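Local structure of capsid (Human calicivirus NLV/Boxer/2001/US, 4RDL) at residues 24-27 and 28-31; 77-81 and 82-86. The protein forms the protruding (P) domain of a norovirus capsid protein, which dimerises and binds histo-blood group antigens such as the Lewis y tetrasaccharide. All coordinates share one frame; numbering follows the deposited sequence.

Contact 1 (24-27 and 28-31); sequences MSNS and RVPM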
# COMPACT_ATOMS: atom_id res chain seq x y z
N MET A 24 7.69 -2.63 -6.82
CA MET A 24 7.42 -2.98 -5.43
C MET A 24 7.52 -1.77 -4.52
O MET A 24 8.10 -0.75 -4.89
CB MET A 24 8.37 -4.10 -4.96
CG MET A 24 8.03 -5.44 -5.60
SD MET A 24 9.05 -6.80 -5.05
CE MET A 24 10.60 -6.36 -5.84
N SER A 25 6.92 -1.88 -3.34
CA SER A 25 6.90 -0.79 -2.38
C SER A 25 8.04 -0.85 -1.37
O SER A 25 8.50 -1.92 -0.97
CB SER A 25 5.57 -0.81 -1.60
OG SER A 25 5.48 0.26 -0.67
N ASN A 26 8.50 0.33 -0.94
CA ASN A 26 9.30 0.46 0.27
C ASN A 26 8.50 -0.19 1.42
O ASN A 26 7.27 -0.21 1.39
CB ASN A 26 9.53 1.96 0.53
CG ASN A 26 10.73 2.24 1.42
OD1 ASN A 26 10.69 2.04 2.63
ND2 ASN A 26 11.79 2.76 0.81
N SER A 27 9.20 -0.70 2.43
CA SER A 27 8.51 -1.27 3.59
C SER A 27 8.36 -0.30 4.77
O SER A 27 7.70 -0.64 5.76
CB SER A 27 9.19 -2.56 4.05
OG SER A 27 10.58 -2.34 4.21
N ARG A 28 8.94 0.89 4.66
CA ARG A 28 8.85 1.90 5.73
C ARG A 28 7.96 3.09 5.38
O ARG A 28 7.50 3.80 6.28
CB ARG A 28 10.25 2.39 6.10
CG ARG A 28 11.12 1.32 6.72
CD ARG A 28 12.49 1.87 7.06
NE ARG A 28 12.46 2.72 8.25
CZ ARG A 28 13.39 3.63 8.53
NH1 ARG A 28 14.39 3.85 7.68
NH2 ARG A 28 13.31 4.32 9.66
N VAL A 29 7.75 3.33 4.09
CA VAL A 29 6.73 4.27 3.61
C VAL A 29 6.06 3.62 2.41
O VAL A 29 6.67 2.79 1.74
CB VAL A 29 7.34 5.63 3.18
CG1 VAL A 29 7.83 6.42 4.39
CG2 VAL A 29 8.47 5.42 2.17
N PRO A 30 4.78 3.95 2.15
CA PRO A 30 4.10 3.37 0.99
C PRO A 30 4.45 4.15 -0.28
O PRO A 30 3.72 5.04 -0.72
CB PRO A 30 2.62 3.51 1.36
CG PRO A 30 2.59 4.75 2.20
CD PRO A 30 3.86 4.72 3.01
N MET A 31 5.61 3.81 -0.84
CA MET A 31 6.14 4.47 -2.03
C MET A 31 6.86 3.42 -2.84
O MET A 31 7.52 2.55 -2.28
CB MET A 31 7.17 5.54 -1.66
CG MET A 31 6.66 6.70 -0.86
SD MET A 31 5.44 7.67 -1.74
CE MET A 31 6.23 7.95 -3.30
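An Asx turn joins Asn26 to Arg28: the side-chain oxygen OD1 of Asn26 accepts a hydrogen bond from Arg28 N at 2.9 Å. The bond is fairly straight and reaches OD1 in the amide plane, on a lone pair. A chi1 of -159° turns CG away from the Asn26 backbone N and brings the amide alongside Arg28, where OD1 also meets Arg28 CB at 3.5 Å. The opposite corner of the amide, ND2, is held by Ser219 OG and Val229 O, so both ends of the group are fixed. Val29 comes across it obliquely, its CG2 4.0 Å from Asn26 CG. In the fold this is a buried loop ahead of strand 35-38, doubling back so that Asn26 N donates to Met31 O at 2.8 Å. The return leg bends through an inverse gamma turn centred on Pro30. Ser25 OG donates to Asn26 O at 2.8 Å, in the carbonyl plane on a lone pair. The Arg28 guanidinium leads away from the turn to a salt bridge with Asp109 and a cation-pi contact with Phe48, while Ser27 OG bonds to Leu233 O.

Contact 2 (77-81 and 82-86); sequences IFNNN and GNYGV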
# COMPACT_ATOMS: atom_id res chain seq x y z
N ILE A 77 -8.82 9.97 19.61
CA ILE A 77 -8.20 11.21 20.07
C ILE A 77 -8.75 11.59 21.44
O ILE A 77 -9.96 11.51 21.68
CB ILE A 77 -8.41 12.34 19.04
CG1 ILE A 77 -7.56 12.04 17.79
CG2 ILE A 77 -8.02 13.70 19.63
CD1 ILE A 77 -7.77 13.00 16.63
N PHE A 78 -7.86 11.97 22.34
CA PHE A 78 -8.25 12.41 23.67
C PHE A 78 -7.66 13.76 24.02
O PHE A 78 -6.76 14.26 23.36
CB PHE A 78 -7.84 11.37 24.73
CG PHE A 78 -6.35 11.17 24.88
CD1 PHE A 78 -5.58 12.06 25.64
CD2 PHE A 78 -5.71 10.07 24.31
CE1 PHE A 78 -4.22 11.87 25.80
CE2 PHE A 78 -4.36 9.87 24.47
CZ PHE A 78 -3.61 10.76 25.21
N ASN A 79 -8.20 14.35 25.08
CA ASN A 79 -7.69 15.59 25.63
C ASN A 79 -7.73 15.44 27.14
O ASN A 79 -8.80 15.26 27.72
CB ASN A 79 -8.55 16.78 25.19
CG ASN A 79 -8.13 18.09 25.81
OD1 ASN A 79 -6.95 18.42 25.88
ND2 ASN A 79 -9.10 18.86 26.27
N ASN A 80 -6.56 15.46 27.76
CA ASN A 80 -6.47 15.26 29.20
C ASN A 80 -5.33 16.07 29.78
O ASN A 80 -4.22 16.08 29.24
CB ASN A 80 -6.25 13.79 29.51
CG ASN A 80 -6.17 13.52 31.00
OD1 ASN A 80 -5.12 13.71 31.62
ND2 ASN A 80 -7.27 13.07 31.58
N ASN A 81 -5.60 16.75 30.88
CA ASN A 81 -4.57 17.50 31.59
C ASN A 81 -3.88 18.51 30.68
O ASN A 81 -2.68 18.72 30.77
CB ASN A 81 -3.55 16.53 32.20
CG ASN A 81 -2.69 17.18 33.26
OD1 ASN A 81 -3.01 18.25 33.77
ND2 ASN A 81 -1.58 16.53 33.59
N GLY A 82 -4.66 19.13 29.79
CA GLY A 82 -4.16 20.20 28.94
C GLY A 82 -3.41 19.77 27.69
O GLY A 82 -2.78 20.58 27.02
N ASN A 83 -3.48 18.48 27.37
CA ASN A 83 -2.75 17.95 26.23
C ASN A 83 -3.56 16.94 25.44
O ASN A 83 -4.35 16.18 26.00
CB ASN A 83 -1.43 17.34 26.67
CG ASN A 83 -0.46 18.37 27.23
OD1 ASN A 83 -0.34 18.53 28.44
ND2 ASN A 83 0.23 19.08 26.34
N TYR A 84 -3.36 16.94 24.13
CA TYR A 84 -4.06 16.02 23.25
C TYR A 84 -3.22 14.78 22.99
O TYR A 84 -2.00 14.79 23.14
CB TYR A 84 -4.41 16.71 21.93
CG TYR A 84 -5.31 17.92 22.09
CD1 TYR A 84 -6.68 17.82 21.91
CD2 TYR A 84 -4.78 19.16 22.42
CE1 TYR A 84 -7.50 18.92 22.06
CE2 TYR A 84 -5.59 20.27 22.57
CZ TYR A 84 -6.95 20.14 22.40
OH TYR A 84 -7.77 21.24 22.55
N GLY A 85 -3.88 13.71 22.59
CA GLY A 85 -3.18 12.48 22.27
C GLY A 85 -4.07 11.51 21.53
O GLY A 85 -5.24 11.80 21.25
N VAL A 86 -3.50 10.35 21.21
CA VAL A 86 -4.27 9.25 20.65
C VAL A 86 -4.08 7.99 21.49
O VAL A 86 -2.94 7.64 21.84
CB VAL A 86 -3.87 8.97 19.17
CG1 VAL A 86 -4.53 7.69 18.68
CG2 VAL A 86 -4.24 10.15 18.29
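Gly85 O takes a hydrogen bond from Phe78 N (2.8 Å) and a weaker CA-H...O contact from Ile77, whose CA is 3.2 Å away. Phe78 O answers in the same pair, accepting Gly85 N at 3.0 Å. The Phe78 ring then turns back over this pair. Its CG sits between the backbone N and the carbonyl carbon (chi1 65°), which lays a ring face across the glycine in a CH-pi contact, Gly85 CA lying 3.6 Å from the ring centroid. The hairpin of strands 72-80 and 83-89 has a two-residue loop, a type I' turn from Asn80 to Asn83, whose central residues Asn81 and Gly82 both have positive phi. Asn80 and Asn83 flank the turn as a hydrogen-bonded pair, with Asn80 N 2.9 Å from Asn83 O. On the face away from Phe78, the Asn79 amide stacks on the Tyr84 ring, the planes 17° apart and OD1 of Asn79 3.8 Å above the ring plane, over its centre. Tyr84 OH reaches beyond the hairpin to a hydrogen bond with Asp161. Farther from the turn on that face, Ile77 CG1 packs against Val86 CG2 at 3.9 Å, and both residues also touch Leu154 of strand 151-154.

In the fold
Contact 1 precedes contact 2 along the chain; their centres lie 31 Å apart and their nearest atoms about 18 Å, without touching. Residues 24-31 form a buried loop close to the centre of the chain, packed against helix 235-244 and strand 228-231, consistent with the P1 subdomain. Residues 77-86 sit at the periphery, at the tip of the hairpin of strands 72-80 and 83-89, within the antiparallel sheet that also holds strand 167-177, consistent with the P2 subdomain. Strand 72-80 pairs there with strand 167-177, which supplies Trp174, Ser176 and Asn177 to a glycan pocket. Across the dimer, Pro30 packs on Arg72 of the second subunit, at the start of that subunit's strand 72-80, although contact 2 itself touches no other chain of the assembly.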